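Local coordinates for VWFA domain-containing protein (Bacteroides thetaiotaomicron, PDB 3IBS) that is of unknown function but binds magnesium through a von Willebrand factor type A domain, here the crystallised part of a longer, probably membrane-anchored protein, at residues Gln27-Ser32 / Val195-Ser200; Ala97-Thr102 / Val129-Ala134; Thr64-Thr69 / Lys76-Ser81. One frame throughout, in Å; residues are numbered along the deposited sequence. Where two conformers were deposited one is given.

Interaction 1 of 3, residues Gln27-Ser32 / Val195-Ser200; sequences QDVQPS and VDNSNS
V29 and N197 bring two loops together, their CA atoms 6.1 Å apart, with Q30 N of segment 27-32 turned to the side chain of N197. In this von Willebrand factor type A domain, 27-32 leads into helix 33-46, whereas segment 195-200 is the loop that leaves the edge strand 191-195. The bond from Q30 N to N197 OD1 is 3.0 Å long and nearly straight at 167°, and it arrives in the plane of the N197 carbonyl. A water donates both to that same OD1 and to Q30 O, closing a small bridge beside the direct bond. V29 packs alongside the same amide: its CG2, anti to the backbone N (CG1 has chi1 66°), comes within 3.4 Å of N197 OD1 and also rests against D196 O. V29 further touches K36 and V147, while K36 NZ bonds to S198 O, so helix 33-46 holds both loops. Q30 CB comes within 3.6 Å of N197 OD1, while its own amide leads away. D196 then shapes the turn toward helix 200-214 as an Asx turn: its OD1 takes S198 N at 3.0 Å from above the carboxylate plane and S198 OG at 2.8 Å on the syn side.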
loop_
_atom_site.group_PDB
_atom_site.type_symbol
_atom_site.label_atom_id
_atom_site.label_comp_id
_atom_site.label_asym_id
_atom_site.label_seq_id
_atom_site.Cartn_x
_atom_site.Cartn_y
_atom_site.Cartn_z
ATOM N N GLN A 27 6.287 3.940 3.174
ATOM C CA GLN A 27 5.812 5.300 3.457
ATOM C C GLN A 27 4.856 5.366 4.659
ATOM O O GLN A 27 3.900 6.163 4.671
ATOM C CB GLN A 27 5.204 5.942 2.183
ATOM C CG GLN A 27 6.252 6.129 1.060
ATOM C CD GLN A 27 5.724 6.886 -0.179
ATOM O OE1 GLN A 27 4.609 7.380 -0.187
ATOM N NE2 GLN A 27 6.544 6.963 -1.226
ATOM N N ASP A 28 5.122 4.524 5.660
ATOM C CA ASP A 28 4.394 4.530 6.944
ATOM C C ASP A 28 4.923 5.566 7.938
ATOM O O ASP A 28 4.361 5.763 9.017
ATOM C CB ASP A 28 4.349 3.122 7.586
ATOM C CG ASP A 28 5.721 2.485 7.758
ATOM O OD1 ASP A 28 6.740 2.979 7.217
ATOM O OD2 ASP A 28 5.768 1.439 8.435
ATOM N N VAL A 29 6.018 6.214 7.576
ATOM C CA VAL A 29 6.425 7.455 8.221
ATOM C C VAL A 29 6.735 8.402 7.062
ATOM O O VAL A 29 7.191 7.958 6.009
ATOM C CB VAL A 29 7.603 7.252 9.223
ATOM C CG1 VAL A 29 8.855 6.831 8.518
ATOM C CG2 VAL A 29 7.870 8.533 10.043
ATOM N N GLN A 30 6.431 9.684 7.234
ATOM C CA GLN A 30 6.433 10.638 6.128
ATOM C C GLN A 30 7.770 11.354 5.938
ATOM O O GLN A 30 8.400 11.711 6.919
ATOM C CB GLN A 30 5.336 11.668 6.357
ATOM C CG GLN A 30 3.967 11.040 6.366
ATOM C CD GLN A 30 3.654 10.399 5.032
ATOM O OE1 GLN A 30 3.569 11.085 4.002
ATOM N NE2 GLN A 30 3.498 9.084 5.033
ATOM N N PRO A 31 8.205 11.557 4.676
ATOM C CA PRO A 31 7.626 11.065 3.414
ATOM C C PRO A 31 7.895 9.578 3.128
ATOM O O PRO A 31 7.147 8.958 2.370
ATOM C CB PRO A 31 8.314 11.925 2.335
ATOM C CG PRO A 31 9.040 13.008 3.066
ATOM C CD PRO A 31 9.318 12.493 4.437
ATOM N N SER A 32 8.960 9.028 3.708
ATOM C CA SER A 32 9.239 7.588 3.676
ATOM C C SER A 32 10.153 7.331 4.869
ATOM O O SER A 32 10.609 8.288 5.491
ATOM C CB SER A 32 9.972 7.183 2.386
ATOM O OG SER A 32 11.282 7.767 2.309
ATOM N N VAL A 195 11.039 6.134 15.728
ATOM C CA VAL A 195 10.860 7.325 14.946
ATOM C C VAL A 195 9.378 7.321 14.511
ATOM O O VAL A 195 8.886 6.321 14.006
ATOM C CB VAL A 195 11.821 7.353 13.740
ATOM C CG1 VAL A 195 11.534 8.542 12.827
ATOM C CG2 VAL A 195 13.288 7.383 14.210
ATOM N N ASP A 196 8.669 8.407 14.784
ATOM C CA ASP A 196 7.336 8.635 14.203
ATOM C C ASP A 196 7.326 9.989 13.459
ATOM O O ASP A 196 8.383 10.492 13.091
ATOM C CB ASP A 196 6.249 8.553 15.281
ATOM C CG ASP A 196 6.452 9.562 16.403
ATOM O OD1 ASP A 196 7.119 10.604 16.183
ATOM O OD2 ASP A 196 5.936 9.309 17.514
ATOM N N ASN A 197 6.153 10.581 13.245
ATOM C CA ASN A 197 6.075 11.810 12.445
ATOM C C ASN A 197 6.513 13.100 13.150
ATOM O O ASN A 197 6.785 14.108 12.498
ATOM C CB ASN A 197 4.694 11.953 11.799
ATOM C CG ASN A 197 4.459 10.916 10.712
ATOM O OD1 ASN A 197 5.303 10.718 9.831
ATOM N ND2 ASN A 197 3.314 10.238 10.775
ATOM N N SER A 198 6.611 13.059 14.474
ATOM C CA SER A 198 7.072 14.211 15.241
ATOM C C SER A 198 8.607 14.306 15.221
ATOM O O SER A 198 9.303 13.454 14.626
ATOM C CB SER A 198 6.566 14.111 16.679
ATOM O OG SER A 198 7.257 13.083 17.384
ATOM N N ASN A 199 9.125 15.324 15.902
ATOM C CA ASN A 199 10.562 15.546 16.045
ATOM C C ASN A 199 11.125 14.838 17.286
ATOM O O ASN A 199 12.285 15.063 17.671
ATOM C CB ASN A 199 10.846 17.058 16.115
ATOM C CG ASN A 199 10.053 17.758 17.224
ATOM O OD1 ASN A 199 9.351 17.112 18.009
ATOM N ND2 ASN A 199 10.156 19.089 17.284
ATOM N N SER A 200 10.302 13.988 17.903
ATOM C CA SER A 200 10.645 13.351 19.179
ATOM C C SER A 200 11.931 12.520 19.143
ATOM O O SER A 200 12.764 12.614 20.048
ATOM C CB SER A 200 9.478 12.501 19.710
ATOM O OG SER A 200 9.269 11.354 18.898
HETATM O O HOH W 1 7.423 12.616 9.290
#

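Interaction 2 of 3, residues Ala97-Thr102 / Val129-Ala134; sequences AINLAT and VEAAKA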
loop_
_atom_site.group_PDB
_atom_site.type_symbol
_atom_site.label_atom_id
_atom_site.label_comp_id
_atom_site.label_asym_id
_atom_site.label_seq_id
_atom_site.Cartn_x
_atom_site.Cartn_y
_atom_site.Cartn_z
ATOM N N ALA A 97 27.767 -3.071 9.605
ATOM C CA ALA A 97 27.785 -1.604 9.671
ATOM C C ALA A 97 28.378 -1.106 10.995
ATOM O O ALA A 97 29.231 -0.219 11.005
ATOM C CB ALA A 97 26.383 -1.008 9.413
ATOM N N ILE A 98 27.959 -1.719 12.105
ATOM C CA ILE A 98 28.493 -1.378 13.417
ATOM C C ILE A 98 29.986 -1.655 13.480
ATOM O O ILE A 98 30.738 -0.837 14.029
ATOM C CB ILE A 98 27.749 -2.137 14.571
ATOM C CG1 ILE A 98 26.298 -1.652 14.693
ATOM C CG2 ILE A 98 28.478 -1.962 15.926
ATOM C CD1 ILE A 98 25.441 -2.477 15.703
ATOM N N ASN A 99 30.416 -2.799 12.942
ATOM C CA ASN A 99 31.846 -3.178 12.958
ATOM C C ASN A 99 32.659 -2.196 12.119
ATOM O O ASN A 99 33.750 -1.792 12.521
ATOM C CB ASN A 99 32.074 -4.593 12.429
ATOM C CG ASN A 99 31.655 -5.675 13.416
ATOM O OD1 ASN A 99 31.486 -5.438 14.639
ATOM N ND2 ASN A 99 31.507 -6.882 12.892
ATOM N N LEU A 100 32.121 -1.808 10.955
ATOM C CA LEU A 100 32.782 -0.792 10.125
ATOM C C LEU A 100 32.848 0.549 10.878
ATOM O O LEU A 100 33.875 1.239 10.866
ATOM C CB LEU A 100 32.056 -0.628 8.782
ATOM C CG LEU A 100 32.547 0.437 7.780
ATOM C CD1 LEU A 100 34.041 0.220 7.367
ATOM C CD2 LEU A 100 31.621 0.462 6.544
ATOM N N ALA A 101 31.760 0.919 11.547
ATOM C CA ALA A 101 31.777 2.168 12.326
ATOM C C ALA A 101 32.871 2.197 13.395
ATOM O O ALA A 101 33.569 3.206 13.544
ATOM C CB ALA A 101 30.399 2.466 12.948
ATOM N N THR A 102 33.023 1.104 14.143
ATOM C CA THR A 102 34.069 1.051 15.180
ATOM C C THR A 102 35.480 1.236 14.615
ATOM O O THR A 102 36.332 1.799 15.290
ATOM C CB THR A 102 34.045 -0.264 16.010
ATOM O OG1 THR A 102 34.669 -1.308 15.257
ATOM C CG2 THR A 102 32.617 -0.667 16.364
ATOM N N VAL A 129 23.975 -7.789 17.635
ATOM C CA VAL A 129 24.041 -7.651 19.083
ATOM C C VAL A 129 25.491 -7.871 19.598
ATOM O O VAL A 129 25.969 -7.133 20.476
ATOM C CB VAL A 129 23.012 -8.616 19.759
ATOM C CG1 VAL A 129 23.243 -8.715 21.208
ATOM C CG2 VAL A 129 21.552 -8.165 19.447
ATOM N N GLU A 130 26.181 -8.872 19.033
ATOM C CA GLU A 130 27.596 -9.116 19.318
ATOM C C GLU A 130 28.443 -7.921 18.885
ATOM O O GLU A 130 29.320 -7.464 19.622
ATOM C CB GLU A 130 28.074 -10.365 18.571
ATOM C CG GLU A 130 27.291 -11.678 18.913
ATOM C CD GLU A 130 26.163 -12.043 17.907
ATOM O OE1 GLU A 130 25.272 -11.176 17.573
ATOM O OE2 GLU A 130 26.177 -13.233 17.468
ATOM N N ALA A 131 28.176 -7.409 17.682
ATOM C CA ALA A 131 28.869 -6.232 17.186
ATOM C C ALA A 131 28.682 -5.028 18.123
ATOM O O ALA A 131 29.640 -4.287 18.397
ATOM C CB ALA A 131 28.400 -5.892 15.777
ATOM N N ALA A 132 27.461 -4.838 18.614
ATOM C CA ALA A 132 27.155 -3.701 19.498
ATOM C C ALA A 132 27.843 -3.844 20.853
ATOM O O ALA A 132 28.321 -2.861 21.426
ATOM C CB ALA A 132 25.641 -3.534 19.688
ATOM N N LYS A 133 27.878 -5.069 21.361
ATOM C CA LYS A 133 28.570 -5.366 22.599
ATOM C C LYS A 133 30.080 -5.071 22.443
ATOM O O LYS A 133 30.677 -4.398 23.310
ATOM C CB LYS A 133 28.302 -6.824 23.015
ATOM C CG LYS A 133 29.059 -7.325 24.267
ATOM C CD LYS A 133 28.393 -8.627 24.781
ATOM C CE LYS A 133 28.515 -9.781 23.749
ATOM N NZ LYS A 133 27.216 -10.494 23.484
ATOM N N ALA A 134 30.682 -5.550 21.351
ATOM C CA ALA A 134 32.115 -5.272 21.078
ATOM C C ALA A 134 32.407 -3.770 20.944
ATOM O O ALA A 134 33.447 -3.310 21.395
ATOM C CB ALA A 134 32.617 -6.047 19.847
HETATM O O HOH W 2 31.731 -3.769 16.734
#
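Apolar contact between I98 and the alanines A131 and A132 carries most of this helix pair. I98 lies with CG2 anti to its own N, CG1 having chi1 -67°, and its two branches share the work: CG2 sits 3.9 Å from A131 CB, while CD1 reaches over to A132 CB at 4.1 Å. CG2 also rests on the backbone of the second helix, 3.6 Å from A131 O. N99 OD1 adds a plain van der Waals approach, 3.3 Å from A131 CB. The polar part rests on N99 and a water, which donates to both N99 OD1 and A131 O, each at 2.7 Å, so the carbonyl of A131 is tied to the first helix through solvent. Within 97-102, T102 OG1 gives its proton to N99 O. The small alanine side chains allow the segment axes to come within 9.0 Å at a crossing angle of 19°, with both helices running in nearly the same direction. In this Rossmann-like alpha/beta domain the pair lies on one side of the central sheet: I98 reaches I115 and V117 of strand 113-119, A97 and A101 meet strands 13-19 and 52-58, and I184 of helix 178-187 touches both I98 and A132.

Interaction 3 of 3, residues Thr64-Thr69 / Lys76-Ser81; sequences TQLPIT and KMFLES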
loop_
_atom_site.group_PDB
_atom_site.type_symbol
_atom_site.label_atom_id
_atom_site.label_comp_id
_atom_site.label_asym_id
_atom_site.label_seq_id
_atom_site.Cartn_x
_atom_site.Cartn_y
_atom_site.Cartn_z
ATOM N N THR A 64 31.264 3.072 3.777
ATOM C CA THR A 64 31.417 4.419 4.280
ATOM C C THR A 64 30.922 5.427 3.267
ATOM O O THR A 64 31.472 5.532 2.162
ATOM C CB THR A 64 32.907 4.715 4.576
ATOM O OG1 THR A 64 33.364 3.813 5.599
ATOM C CG2 THR A 64 33.083 6.186 5.055
ATOM N N GLN A 65 29.905 6.183 3.646
ATOM C CA GLN A 65 29.334 7.206 2.756
ATOM C C GLN A 65 30.043 8.511 3.029
ATOM O O GLN A 65 30.374 9.232 2.117
ATOM C CB GLN A 65 27.809 7.344 2.962
ATOM C CG GLN A 65 27.129 8.607 2.312
ATOM C CD GLN A 65 26.959 8.471 0.804
ATOM O OE1 GLN A 65 27.266 7.416 0.225
ATOM N NE2 GLN A 65 26.467 9.533 0.155
ATOM N N LEU A 66 30.304 8.790 4.297
ATOM C CA LEU A 66 30.981 10.014 4.713
ATOM C C LEU A 66 32.032 9.677 5.775
ATOM O O LEU A 66 31.687 9.210 6.851
ATOM C CB LEU A 66 29.964 11.027 5.252
ATOM C CG LEU A 66 30.517 12.338 5.829
ATOM C CD1 LEU A 66 30.930 13.319 4.698
ATOM C CD2 LEU A 66 29.501 12.964 6.767
ATOM N N PRO A 67 33.327 9.899 5.463
ATOM C CA PRO A 67 34.383 9.720 6.463
ATOM C C PRO A 67 34.219 10.778 7.529
ATOM O O PRO A 67 33.709 11.886 7.247
ATOM C CB PRO A 67 35.695 9.923 5.661
ATOM C CG PRO A 67 35.295 9.647 4.224
ATOM C CD PRO A 67 33.883 10.242 4.141
ATOM N N ILE A 68 34.588 10.412 8.754
ATOM C CA ILE A 68 34.382 11.254 9.922
ATOM C C ILE A 68 34.969 12.654 9.699
ATOM O O ILE A 68 36.131 12.794 9.302
ATOM C CB ILE A 68 34.950 10.569 11.197
ATOM C CG1 ILE A 68 34.572 11.369 12.440
ATOM C CG2 ILE A 68 36.482 10.366 11.116
ATOM C CD1 ILE A 68 34.105 10.505 13.617
ATOM N N THR A 69 34.162 13.685 9.937
ATOM C CA THR A 69 34.532 15.041 9.533
ATOM C C THR A 69 33.842 16.088 10.405
ATOM O O THR A 69 32.758 15.846 10.952
ATOM C CB THR A 69 34.218 15.300 8.010
ATOM O OG1 THR A 69 34.760 16.572 7.588
ATOM C CG2 THR A 69 32.679 15.235 7.707
ATOM N N LYS A 76 25.924 17.390 5.087
ATOM C CA LYS A 76 24.561 17.544 4.584
ATOM C C LYS A 76 24.420 17.263 3.078
ATOM O O LYS A 76 23.425 16.677 2.651
ATOM C CB LYS A 76 24.005 18.920 4.973
ATOM C CG LYS A 76 23.753 18.988 6.480
ATOM C CD LYS A 76 23.468 20.390 6.991
ATOM C CE LYS A 76 22.051 20.503 7.434
ATOM N NZ LYS A 76 21.721 21.890 7.856
HETATM N N MSE A 77 25.405 17.651 2.273
HETATM C CA MSE A 77 25.290 17.374 0.843
HETATM C C MSE A 77 25.576 15.893 0.494
HETATM O O MSE A 77 25.061 15.387 -0.502
HETATM C CB MSE A 77 26.105 18.369 0.005
HETATM C CG MSE A 77 27.548 18.034 -0.171
HETATM SE SE MSE A 77 27.830 16.886 -1.716
HETATM C CE MSE A 77 29.684 17.394 -2.103
ATOM N N PHE A 78 26.369 15.206 1.323
ATOM C CA PHE A 78 26.553 13.742 1.197
ATOM C C PHE A 78 25.279 12.971 1.580
ATOM O O PHE A 78 24.987 11.897 1.060
ATOM C CB PHE A 78 27.731 13.273 2.066
ATOM C CG PHE A 78 29.074 13.399 1.372
ATOM C CD1 PHE A 78 29.551 14.644 0.941
ATOM C CD2 PHE A 78 29.852 12.279 1.136
ATOM C CE1 PHE A 78 30.797 14.769 0.286
ATOM C CE2 PHE A 78 31.084 12.398 0.484
ATOM C CZ PHE A 78 31.541 13.648 0.048
ATOM N N LEU A 79 24.526 13.559 2.493
ATOM C CA LEU A 79 23.261 13.010 2.940
ATOM C C LEU A 79 22.282 12.975 1.781
ATOM O O LEU A 79 21.639 11.962 1.538
ATOM C CB LEU A 79 22.718 13.892 4.071
ATOM C CG LEU A 79 21.506 13.503 4.885
ATOM C CD1 LEU A 79 21.662 12.112 5.495
ATOM C CD2 LEU A 79 21.288 14.559 5.956
ATOM N N GLU A 80 22.214 14.080 1.038
ATOM C CA GLU A 80 21.244 14.232 -0.048
ATOM C C GLU A 80 21.383 13.176 -1.155
ATOM O O GLU A 80 20.388 12.771 -1.771
ATOM C CB GLU A 80 21.292 15.677 -0.603
ATOM C CG GLU A 80 20.925 15.850 -2.086
ATOM C CD GLU A 80 22.085 15.500 -3.043
ATOM O OE1 GLU A 80 23.273 15.806 -2.728
ATOM O OE2 GLU A 80 21.797 14.918 -4.119
ATOM N N SER A 81 22.606 12.722 -1.408
ATOM C CA SER A 81 22.844 11.759 -2.484
ATOM C C SER A 81 22.489 10.297 -2.099
ATOM O O SER A 81 22.522 9.398 -2.946
ATOM C CB SER A 81 24.298 11.867 -2.962
ATOM O OG SER A 81 25.170 11.128 -2.106
#
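The ring of F78 has L66 CD1 over one face and Q65 O at its edge, near the ring plane. CD1 stands 4.0 Å from the ring centroid and 21° off the normal, a CH-pi contact displaced toward the rim, and the two side chains cross at about a right angle. At the edge, Q65 O is 3.2 Å from F78 CD2. The other flat group is the amide of Q65: NE2 donates to F78 O at 2.9 Å with an N-H...O angle of 151°, nearly in its own amide plane but tilted from the plane of the carbonyl it meets. Q65 reaches there because CG is anti to the backbone N (chi1 167°) and the chain then bends at its second torsion, which swings the amide to the helix; S81 OG lies 3.1 Å from the same NE2. Replacing Q65 with an alanine would probably leave the carbonyl of F78 without this side-chain donor and open a gap between the strand and helix 72-80 at F78. Q65 and L66 both pair through their backbones with M55 of strand 52-58, making a classic beta bulge in strand 62-69 at the edge of the central sheet. Helix 72-80 follows directly in the chain and lies against helix 33-46, where L79 meets K38, I41 and S42, and K76 forms a salt bridge with D46.

All three contacts belong to one von Willebrand factor type A domain built on a six-stranded central sheet. Along the chain, interaction 3 closes before interaction 2 opens, and both are nested within the long loop closed by interaction 1. Interaction 2 lies on one side of the sheet, across the chain's centre from interaction 1, their centres 26 Å apart; interactions 1 and 3 share helix 33-46, and their centres are 22 Å apart. Interactions 2 and 3 have centres 20 Å apart yet touch, L100 CD2 packing 3.8 Å from T64 N. Together they tie loops and helices on both sides to one core. Interaction 1 comes nearest the metal site, with the V29 side chain about 13 Å from the magnesium ion.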